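Local coordinates for protein multicopper oxidase (Arthrobacter sp. FB24, PDB 3GDC) that probably oxidises phenolic or similar substrates with molecular oxygen, as laccases do, using copper centres that include sites shared between subunits, at residues A[127-133]-A[146-152]; A[48-54]-A[171-175]; A[222-226]-A[258-262]. One frame throughout, in Å; residues are numbered along the deposited sequence.

Contact 1 (A[127-133]-A[146-152]). With CU (copper (II) ion), chain E; CU (copper (II) ion), chain D.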
loop_
_atom_site.group_PDB
_atom_site.type_symbol
_atom_site.label_atom_id
_atom_site.label_comp_id
_atom_site.label_asym_id
_atom_site.label_seq_id
_atom_site.Cartn_x
_atom_site.Cartn_y
_atom_site.Cartn_z
ATOM N N GLY A 127 19.539 8.818 0.619
ATOM C CA GLY A 127 18.393 8.070 0.128
ATOM C C GLY A 127 17.940 8.534 -1.231
ATOM O O GLY A 127 18.618 9.306 -1.913
ATOM N N THR A 128 16.784 8.026 -1.631
ATOM C CA THR A 128 16.193 8.348 -2.921
ATOM C C THR A 128 15.005 9.242 -2.646
ATOM O O THR A 128 14.054 8.835 -1.962
ATOM C CB THR A 128 15.781 7.048 -3.632
ATOM O OG1 THR A 128 16.958 6.274 -3.886
ATOM C CG2 THR A 128 15.037 7.316 -4.926
ATOM N N HIS A 129 15.078 10.473 -3.153
ATOM C CA HIS A 129 14.080 11.486 -2.855
ATOM C C HIS A 129 13.540 12.090 -4.155
ATOM O O HIS A 129 13.758 11.545 -5.247
ATOM C CB HIS A 129 14.670 12.566 -1.925
ATOM C CG HIS A 129 15.412 12.014 -0.745
ATOM N ND1 HIS A 129 14.803 11.250 0.232
ATOM C CD2 HIS A 129 16.715 12.126 -0.376
ATOM C CE1 HIS A 129 15.699 10.907 1.141
ATOM N NE2 HIS A 129 16.867 11.426 0.795
ATOM N N LEU A 130 12.826 13.202 -4.027
ATOM C CA LEU A 130 12.170 13.852 -5.149
ATOM C C LEU A 130 11.906 15.305 -4.798
ATOM O O LEU A 130 12.084 15.723 -3.643
ATOM C CB LEU A 130 10.854 13.129 -5.516
ATOM C CG LEU A 130 9.674 13.139 -4.525
ATOM C CD1 LEU A 130 8.318 13.050 -5.292
ATOM C CD2 LEU A 130 9.764 12.047 -3.497
ATOM N N TYR A 131 11.510 16.073 -5.804
ATOM C CA TYR A 131 11.093 17.453 -5.621
ATOM C C TYR A 131 9.908 17.704 -6.550
ATOM O O TYR A 131 9.735 17.004 -7.572
ATOM C CB TYR A 131 12.258 18.430 -5.898
ATOM C CG TYR A 131 12.773 18.400 -7.324
ATOM C CD1 TYR A 131 12.214 19.230 -8.305
ATOM C CD2 TYR A 131 13.797 17.525 -7.698
ATOM C CE1 TYR A 131 12.675 19.201 -9.630
ATOM C CE2 TYR A 131 14.262 17.473 -9.031
ATOM C CZ TYR A 131 13.693 18.321 -9.981
ATOM O OH TYR A 131 14.124 18.286 -11.280
ATOM N N HIS A 132 9.063 18.665 -6.192
ATOM C CA HIS A 132 7.941 19.044 -7.048
ATOM C C HIS A 132 7.403 20.402 -6.661
ATOM O O HIS A 132 7.742 20.931 -5.598
ATOM C CB HIS A 132 6.824 17.978 -7.008
ATOM C CG HIS A 132 6.278 17.712 -5.639
ATOM N ND1 HIS A 132 5.352 18.533 -5.033
ATOM C CD2 HIS A 132 6.527 16.710 -4.764
ATOM C CE1 HIS A 132 5.061 18.055 -3.836
ATOM N NE2 HIS A 132 5.757 16.945 -3.651
ATOM N N CYS A 133 6.580 20.986 -7.521
ATOM C CA CYS A 133 6.004 22.283 -7.210
ATOM C C CYS A 133 4.984 22.158 -6.079
ATOM O O CYS A 133 4.295 21.135 -5.959
ATOM C CB CYS A 133 5.357 22.900 -8.455
ATOM S SG CYS A 133 4.601 24.502 -8.128
ATOM N N LEU A 146 5.660 19.306 -13.113
ATOM C CA LEU A 146 6.677 19.897 -12.227
ATOM C C LEU A 146 7.131 18.947 -11.112
ATOM O O LEU A 146 6.706 19.058 -9.958
ATOM C CB LEU A 146 6.207 21.250 -11.661
ATOM C CG LEU A 146 6.010 22.352 -12.703
ATOM C CD1 LEU A 146 5.335 23.551 -12.052
ATOM C CD2 LEU A 146 7.322 22.774 -13.380
ATOM N N TYR A 147 8.005 18.012 -11.475
ATOM C CA TYR A 147 8.596 17.078 -10.512
ATOM C C TYR A 147 9.871 16.481 -11.069
ATOM O O TYR A 147 10.079 16.459 -12.287
ATOM C CB TYR A 147 7.616 15.949 -10.166
ATOM C CG TYR A 147 6.894 15.406 -11.395
ATOM C CD1 TYR A 147 7.550 14.575 -12.304
ATOM C CD2 TYR A 147 5.563 15.747 -11.651
ATOM C CE1 TYR A 147 6.886 14.068 -13.447
ATOM C CE2 TYR A 147 4.899 15.255 -12.785
ATOM C CZ TYR A 147 5.582 14.416 -13.672
ATOM O OH TYR A 147 4.951 13.931 -14.806
ATOM N N GLY A 148 10.730 15.992 -10.181
ATOM C CA GLY A 148 11.931 15.271 -10.612
ATOM C C GLY A 148 12.504 14.523 -9.439
ATOM O O GLY A 148 12.033 14.676 -8.297
ATOM N N GLY A 149 13.512 13.705 -9.719
ATOM C CA GLY A 149 14.173 12.905 -8.714
ATOM C C GLY A 149 15.295 13.684 -8.043
ATOM O O GLY A 149 15.888 14.594 -8.642
ATOM N N PHE A 150 15.608 13.285 -6.819
ATOM C CA PHE A 150 16.681 13.917 -6.029
ATOM C C PHE A 150 17.358 12.785 -5.266
ATOM O O PHE A 150 16.784 12.244 -4.315
ATOM C CB PHE A 150 16.063 14.969 -5.107
ATOM C CG PHE A 150 16.990 15.499 -4.036
ATOM C CD1 PHE A 150 18.341 15.746 -4.304
ATOM C CD2 PHE A 150 16.487 15.774 -2.759
ATOM C CE1 PHE A 150 19.189 16.252 -3.300
ATOM C CE2 PHE A 150 17.315 16.282 -1.754
ATOM C CZ PHE A 150 18.676 16.516 -2.030
ATOM N N ILE A 151 18.558 12.405 -5.713
ATOM C CA ILE A 151 19.267 11.222 -5.219
ATOM C C ILE A 151 20.450 11.658 -4.364
ATOM O O ILE A 151 21.273 12.430 -4.822
ATOM C CB ILE A 151 19.818 10.378 -6.404
ATOM C CG1 ILE A 151 18.712 10.097 -7.445
ATOM C CG2 ILE A 151 20.566 9.127 -5.919
ATOM C CD1 ILE A 151 17.481 9.394 -6.912
ATOM N N VAL A 152 20.512 11.172 -3.128
ATOM C CA VAL A 152 21.613 11.479 -2.208
ATOM C C VAL A 152 22.331 10.179 -1.849
ATOM O O VAL A 152 21.789 9.332 -1.126
ATOM C CB VAL A 152 21.124 12.190 -0.931
ATOM C CG1 VAL A 152 22.296 12.471 0.033
ATOM C CG2 VAL A 152 20.394 13.484 -1.257
HETATM CU CU CU E . 5.721 15.533 -2.125
HETATM CU CU CU D . 3.615 25.265 -9.920
HETATM O O HOH W 1 20.133 6.841 -2.801
#
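Tyr131 is turned with CG between its own backbone N and carbonyl carbon (chi1 63°), which lays its ring flat over Gly148, whose CA stands 3.9 Å from the centre of the Tyr131 ring in a CH-pi contact. Glycine suits this place because a CB would run into the tyrosine hydroxyl, which is bonded to Pro66 O. Two residues along the strands, at the pair His129-Phe150, Phe150 CG lies opposite its backbone N (chi1 168°), and Phe150 CD2 comes to 3.8 Å from His129 CB; the two rings are oblique to each other.

Paired main-chain bonds join the antiparallel strands 127-132 and 147-152, such as Tyr131 N to Gly148 O (2.9 Å) with its return bond. A further bond, Cys133 N to Leu146 O (3.1 Å), ties down the end where the metal ligands sit. There His132 NE2 holds a copper at 2.1 Å, with His93 and with His271 of the second subunit, and Cys133 SG a second at 2.2 Å, probably the type 1 centre, with His88 and His141. His132 ND1 donates to Cys133 O (3.0 Å), fixing the imidazole's rotation.

The pair lies deep in the first cupredoxin-like domain: strand 91-92 flanks 127-132, while strand 67-71 runs parallel to 147-153.

Contact 2 (A[48-54]-A[171-175]). With CA (calcium ion), chain H.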
loop_
_atom_site.group_PDB
_atom_site.type_symbol
_atom_site.label_atom_id
_atom_site.label_comp_id
_atom_site.label_asym_id
_atom_site.label_seq_id
_atom_site.Cartn_x
_atom_site.Cartn_y
_atom_site.Cartn_z
ATOM N N ILE A 48 2.814 13.401 -26.264
ATOM C CA ILE A 48 2.967 12.202 -25.433
ATOM C C ILE A 48 2.424 10.922 -26.075
ATOM O O ILE A 48 2.882 9.810 -25.770
ATOM C CB ILE A 48 2.366 12.404 -24.018
ATOM C CG1 ILE A 48 0.922 12.915 -24.105
ATOM C CG2 ILE A 48 3.252 13.381 -23.215
ATOM C CD1 ILE A 48 0.063 12.629 -22.881
ATOM N N ALA A 49 1.439 11.096 -26.949
ATOM C CA ALA A 49 0.857 10.022 -27.740
ATOM C C ALA A 49 0.640 10.602 -29.145
ATOM O O ALA A 49 0.507 11.823 -29.284
ATOM C CB ALA A 49 -0.457 9.569 -27.124
ATOM N N PRO A 50 0.634 9.748 -30.193
ATOM C CA PRO A 50 0.476 10.321 -31.539
ATOM C C PRO A 50 -0.735 11.252 -31.650
ATOM O O PRO A 50 -1.879 10.825 -31.455
ATOM C CB PRO A 50 0.311 9.083 -32.431
ATOM C CG PRO A 50 1.059 8.009 -31.704
ATOM C CD PRO A 50 0.767 8.279 -30.241
ATOM N N GLY A 51 -0.463 12.524 -31.934
ATOM C CA GLY A 51 -1.508 13.534 -32.106
ATOM C C GLY A 51 -2.044 14.157 -30.830
ATOM O O GLY A 51 -2.933 15.015 -30.879
ATOM N N ILE A 52 -1.494 13.732 -29.688
ATOM C CA ILE A 52 -1.949 14.207 -28.383
ATOM C C ILE A 52 -0.898 15.141 -27.798
ATOM O O ILE A 52 0.187 14.703 -27.407
ATOM C CB ILE A 52 -2.235 13.031 -27.413
ATOM C CG1 ILE A 52 -3.249 12.040 -28.018
ATOM C CG2 ILE A 52 -2.690 13.547 -26.045
ATOM C CD1 ILE A 52 -4.663 12.600 -28.254
ATOM N N ILE A 53 -1.216 16.428 -27.771
ATOM C CA ILE A 53 -0.273 17.442 -27.314
ATOM C C ILE A 53 -0.607 17.843 -25.889
ATOM O O ILE A 53 -1.658 18.433 -25.624
ATOM C CB ILE A 53 -0.263 18.692 -28.217
ATOM C CG1 ILE A 53 -0.041 18.311 -29.693
ATOM C CG2 ILE A 53 0.783 19.697 -27.725
ATOM C CD1 ILE A 53 1.208 17.468 -29.957
ATOM N N PHE A 54 0.300 17.508 -24.979
ATOM C CA PHE A 54 0.129 17.804 -23.565
ATOM C C PHE A 54 0.781 19.161 -23.287
ATOM O O PHE A 54 1.963 19.341 -23.566
ATOM C CB PHE A 54 0.779 16.700 -22.725
ATOM C CG PHE A 54 0.572 16.859 -21.243
ATOM C CD1 PHE A 54 -0.647 16.524 -20.660
ATOM C CD2 PHE A 54 1.604 17.328 -20.431
ATOM C CE1 PHE A 54 -0.846 16.670 -19.278
ATOM C CE2 PHE A 54 1.414 17.472 -19.049
ATOM C CZ PHE A 54 0.192 17.150 -18.479
ATOM N N GLY A 171 1.487 10.147 -14.651
ATOM C CA GLY A 171 0.233 10.062 -15.388
ATOM C C GLY A 171 -0.006 11.369 -16.103
ATOM O O GLY A 171 0.512 12.420 -15.700
ATOM N N TYR A 172 -0.798 11.306 -17.168
ATOM C CA TYR A 172 -1.151 12.488 -17.932
ATOM C C TYR A 172 -2.655 12.636 -17.988
ATOM O O TYR A 172 -3.353 11.754 -18.489
ATOM C CB TYR A 172 -0.580 12.428 -19.350
ATOM C CG TYR A 172 0.932 12.494 -19.378
ATOM C CD1 TYR A 172 1.598 13.692 -19.096
ATOM C CD2 TYR A 172 1.690 11.359 -19.647
ATOM C CE1 TYR A 172 2.986 13.760 -19.102
ATOM C CE2 TYR A 172 3.086 11.411 -19.658
ATOM C CZ TYR A 172 3.721 12.626 -19.380
ATOM O OH TYR A 172 5.086 12.710 -19.367
ATOM N N ASN A 173 -3.122 13.746 -17.425
ATOM C CA ASN A 173 -4.519 14.141 -17.452
ATOM C C ASN A 173 -4.697 15.108 -18.618
ATOM O O ASN A 173 -4.362 16.297 -18.524
ATOM C CB ASN A 173 -4.894 14.785 -16.111
ATOM C CG ASN A 173 -6.359 15.197 -16.036
ATOM O OD1 ASN A 173 -7.111 15.074 -17.012
ATOM N ND2 ASN A 173 -6.770 15.682 -14.872
ATOM N N THR A 174 -5.198 14.584 -19.731
ATOM C CA THR A 174 -5.250 15.348 -20.976
ATOM C C THR A 174 -6.594 16.050 -21.229
ATOM O O THR A 174 -6.640 17.029 -21.969
ATOM C CB THR A 174 -4.894 14.468 -22.189
ATOM O OG1 THR A 174 -5.875 13.436 -22.324
ATOM C CG2 THR A 174 -3.520 13.815 -22.005
ATOM N N ASP A 175 -7.677 15.560 -20.628
ATOM C CA ASP A 175 -9.017 16.065 -20.963
ATOM C C ASP A 175 -9.769 16.690 -19.786
ATOM O O ASP A 175 -10.989 16.866 -19.842
ATOM C CB ASP A 175 -9.867 14.966 -21.638
ATOM C CG ASP A 175 -10.128 13.754 -20.731
ATOM O OD1 ASP A 175 -10.104 13.883 -19.483
ATOM O OD2 ASP A 175 -10.377 12.653 -21.283
HETATM CA CA CA H . -8.801 13.394 -17.451
HETATM O O HOH W 2 -3.709 17.471 -23.663
#
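Phe54 receives the edge of Tyr172 on one ring face, with Tyr172 CD1 3.6 Å above the plane of the Phe54 ring and close to its centre. This T-shaped pair (planes at 69°) joins a beta-hairpin of the first cupredoxin-like domain to the end of strand 163-172. Asn173 O lies in plane at the rim of the phenylalanine, 3.6 Å from Phe54 CE1, where the ring's hydrogens carry slight positive charge. Tyr172 in turn has a face under Ile48 CG2, 4.0 Å from the centre of the Tyr172 ring, while Ile48 CD1 packs on Tyr172 CB at 3.6 Å. Branched isoleucine suits the spot because its two arms reach separate parts of one tyrosine. Thr174 CG2 fills in between Ile48 and Ile52, and the tyrosine hydroxyl bonds to Gly187 O.

The hairpin closes through a type II turn from Ala49 to Ile52, with Gly51 at the position of positive phi. Beyond Tyr172 comes a calcium loop in which Asn173 and Asp175 are joined by Gly176, Asp179 and Glu181. The CB of Asn173 points away from the hairpin, with CG opposite the backbone N (chi1 -178°); Asn173 ND2 donates to Gly177 O, and Asn173 OD1 binds the calcium ion at 2.4 Å.

Contact 3 (A[222-226]-A[258-262]). With CU (copper (II) ion), chain G.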
loop_
_atom_site.group_PDB
_atom_site.type_symbol
_atom_site.label_atom_id
_atom_site.label_comp_id
_atom_site.label_asym_id
_atom_site.label_seq_id
_atom_site.Cartn_x
_atom_site.Cartn_y
_atom_site.Cartn_z
ATOM N N HIS A 222 6.172 -4.187 -11.570
ATOM C CA HIS A 222 6.438 -5.621 -11.635
ATOM C C HIS A 222 7.394 -5.910 -12.773
ATOM O O HIS A 222 7.269 -5.318 -13.835
ATOM C CB HIS A 222 5.130 -6.405 -11.853
ATOM C CG HIS A 222 5.341 -7.860 -12.147
ATOM N ND1 HIS A 222 5.975 -8.713 -11.269
ATOM C CD2 HIS A 222 5.011 -8.612 -13.224
ATOM C CE1 HIS A 222 6.029 -9.926 -11.789
ATOM N NE2 HIS A 222 5.448 -9.892 -12.974
ATOM N N ILE A 223 8.338 -6.821 -12.545
ATOM C CA ILE A 223 9.260 -7.272 -13.583
ATOM C C ILE A 223 9.064 -8.776 -13.847
ATOM O O ILE A 223 9.060 -9.578 -12.912
ATOM C CB ILE A 223 10.735 -6.962 -13.202
ATOM C CG1 ILE A 223 11.711 -7.543 -14.217
ATOM C CG2 ILE A 223 11.067 -7.476 -11.791
ATOM C CD1 ILE A 223 11.764 -6.798 -15.489
ATOM N N HIS A 224 8.901 -9.141 -15.116
ATOM C CA HIS A 224 8.759 -10.549 -15.509
ATOM C C HIS A 224 10.040 -11.333 -15.312
ATOM O O HIS A 224 11.128 -10.856 -15.652
ATOM C CB HIS A 224 8.390 -10.651 -16.988
ATOM C CG HIS A 224 6.964 -10.315 -17.292
ATOM N ND1 HIS A 224 6.286 -10.881 -18.352
ATOM C CD2 HIS A 224 6.086 -9.479 -16.685
ATOM C CE1 HIS A 224 5.057 -10.402 -18.392
ATOM N NE2 HIS A 224 4.910 -9.549 -17.392
ATOM N N GLY A 225 9.893 -12.549 -14.791
ATOM C CA GLY A 225 10.981 -13.526 -14.690
ATOM C C GLY A 225 12.107 -13.202 -13.727
ATOM O O GLY A 225 13.144 -13.872 -13.728
ATOM N N ASN A 226 11.907 -12.185 -12.892
ATOM C CA ASN A 226 12.988 -11.654 -12.075
ATOM C C ASN A 226 12.502 -11.219 -10.700
ATOM O O ASN A 226 11.311 -10.973 -10.506
ATOM C CB ASN A 226 13.660 -10.493 -12.813
ATOM C CG ASN A 226 14.534 -10.971 -13.960
ATOM O OD1 ASN A 226 15.700 -11.298 -13.765
ATOM N ND2 ASN A 226 13.963 -11.034 -15.157
ATOM N N LEU A 258 18.771 -5.725 -8.626
ATOM C CA LEU A 258 18.735 -7.084 -9.148
ATOM C C LEU A 258 19.861 -7.420 -10.120
ATOM O O LEU A 258 20.549 -6.541 -10.622
ATOM C CB LEU A 258 17.371 -7.374 -9.784
ATOM C CG LEU A 258 16.993 -6.715 -11.109
ATOM C CD1 LEU A 258 15.761 -7.437 -11.629
ATOM C CD2 LEU A 258 16.695 -5.238 -10.939
ATOM N N ARG A 259 20.036 -8.721 -10.366
ATOM C CA ARG A 259 20.906 -9.222 -11.425
ATOM C C ARG A 259 20.045 -10.142 -12.287
ATOM O O ARG A 259 19.427 -11.067 -11.761
ATOM C CB ARG A 259 22.080 -10.017 -10.843
ATOM C CG ARG A 259 22.906 -9.264 -9.826
ATOM C CD ARG A 259 23.973 -10.164 -9.204
ATOM N NE ARG A 259 24.839 -9.422 -8.277
ATOM C CZ ARG A 259 25.974 -8.814 -8.622
ATOM N NH1 ARG A 259 26.411 -8.847 -9.878
ATOM N NH2 ARG A 259 26.684 -8.169 -7.698
ATOM N N PHE A 260 19.995 -9.883 -13.591
ATOM C CA PHE A 260 19.189 -10.692 -14.511
ATOM C C PHE A 260 19.951 -11.973 -14.866
ATOM O O PHE A 260 21.013 -11.897 -15.481
ATOM C CB PHE A 260 18.895 -9.914 -15.786
ATOM C CG PHE A 260 17.931 -8.774 -15.609
ATOM C CD1 PHE A 260 16.581 -8.938 -15.916
ATOM C CD2 PHE A 260 18.373 -7.525 -15.173
ATOM C CE1 PHE A 260 15.678 -7.880 -15.771
ATOM C CE2 PHE A 260 17.474 -6.459 -15.031
ATOM C CZ PHE A 260 16.132 -6.635 -15.329
ATOM N N PRO A 261 19.421 -13.145 -14.461
ATOM C CA PRO A 261 20.160 -14.402 -14.658
ATOM C C PRO A 261 20.152 -14.928 -16.096
ATOM O O PRO A 261 21.018 -15.740 -16.437
ATOM C CB PRO A 261 19.429 -15.384 -13.737
ATOM C CG PRO A 261 18.032 -14.871 -13.694
ATOM C CD PRO A 261 18.143 -13.367 -13.760
ATOM N N TYR A 262 19.209 -14.472 -16.921
ATOM C CA TYR A 262 19.021 -15.016 -18.270
ATOM C C TYR A 262 18.901 -13.925 -19.333
ATOM O O TYR A 262 18.281 -12.896 -19.088
ATOM C CB TYR A 262 17.777 -15.926 -18.315
ATOM C CG TYR A 262 17.884 -17.146 -17.435
ATOM C CD1 TYR A 262 18.844 -18.128 -17.694
ATOM C CD2 TYR A 262 17.030 -17.328 -16.339
ATOM C CE1 TYR A 262 18.964 -19.248 -16.895
ATOM C CE2 TYR A 262 17.138 -18.462 -15.526
ATOM C CZ TYR A 262 18.118 -19.417 -15.813
ATOM O OH TYR A 262 18.264 -20.548 -15.035
HETATM CU CU CU G . 3.182 -8.680 -17.189
HETATM O O HOH W 3 16.861 -12.733 -16.691
#
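A type II beta turn from Ile223 to Asn226, at the end of strand 218-223 in a cupredoxin-like domain, presents a copper ligand and packs against the loop 258-262 between strands 253-258 and 264-269. Asn226 and Phe260 carry the contact. The two side chains cross at about a right angle, with the amide and ring planes 61° apart, and Asn226 OD1 lies obliquely to the ring, 3.3 Å from Phe260 CD1. The side chains of Asn226 and Pro261 pass in opposite directions, and the same oxygen stands 3.2 Å from Pro261 CD. Asn226 CG lies anti to the carbonyl carbon and beside the backbone N (chi1 -74°), which folds the amide back to reach the turn: Asn226 ND2 donates to His224 O at 2.9 Å (N-H...O 160°), in the carbonyl plane and on a lone pair, bracing the turn. Gly225 takes the positive phi of the turn's third position, which favours glycine.

Apolar groups pack around the Phe260 ring. Ile223 CD1 meets its rim at 4.1 Å from Phe260 CE1, while Leu258 CD1 lies over one face and also touches Asn226 CB at 3.9 Å. A leucine in place of Asn226 would probably leave the carbonyl of His224 without its side-chain donor and the turn freer to shift.

Within the turn, His224 NE2 binds copper at 1.9 Å, alongside His269 and His134 of the third subunit. Asp101 of the third subunit takes a hydrogen bond from His224 ND1, and His91 of that subunit stacks on the His224 ring. His222, two residues earlier, binds another copper.

With one N-H given to a backbone carbonyl and the oxygen set against C-H groups of Phe260 and Pro261, the amide has a clear reason for its orientation, and through it the loop is coupled to the backbone of a copper ligand.

How the contacts relate
Contact 1 and contact 2 are nested along the chain: 127-133 and 146-152 lie within the loop that 48-54 closes with 171-175. Their centres are 23 Å apart, yet their nearest atoms approach to about 5 Å. Contact 3 follows later in the chain, its centre 26 Å from that of contact 1 and 31 Å from that of contact 2. Contacts 1 and 3 each supply a histidine to a copper site between subunits: His132 of contact 1 shares its copper with His271 of the second subunit, whereas His224 of contact 3 shares one with His134 of the third. Contact 2 stands apart at a calcium ion, with the side chain of Phe54 about 12 Å from a copper.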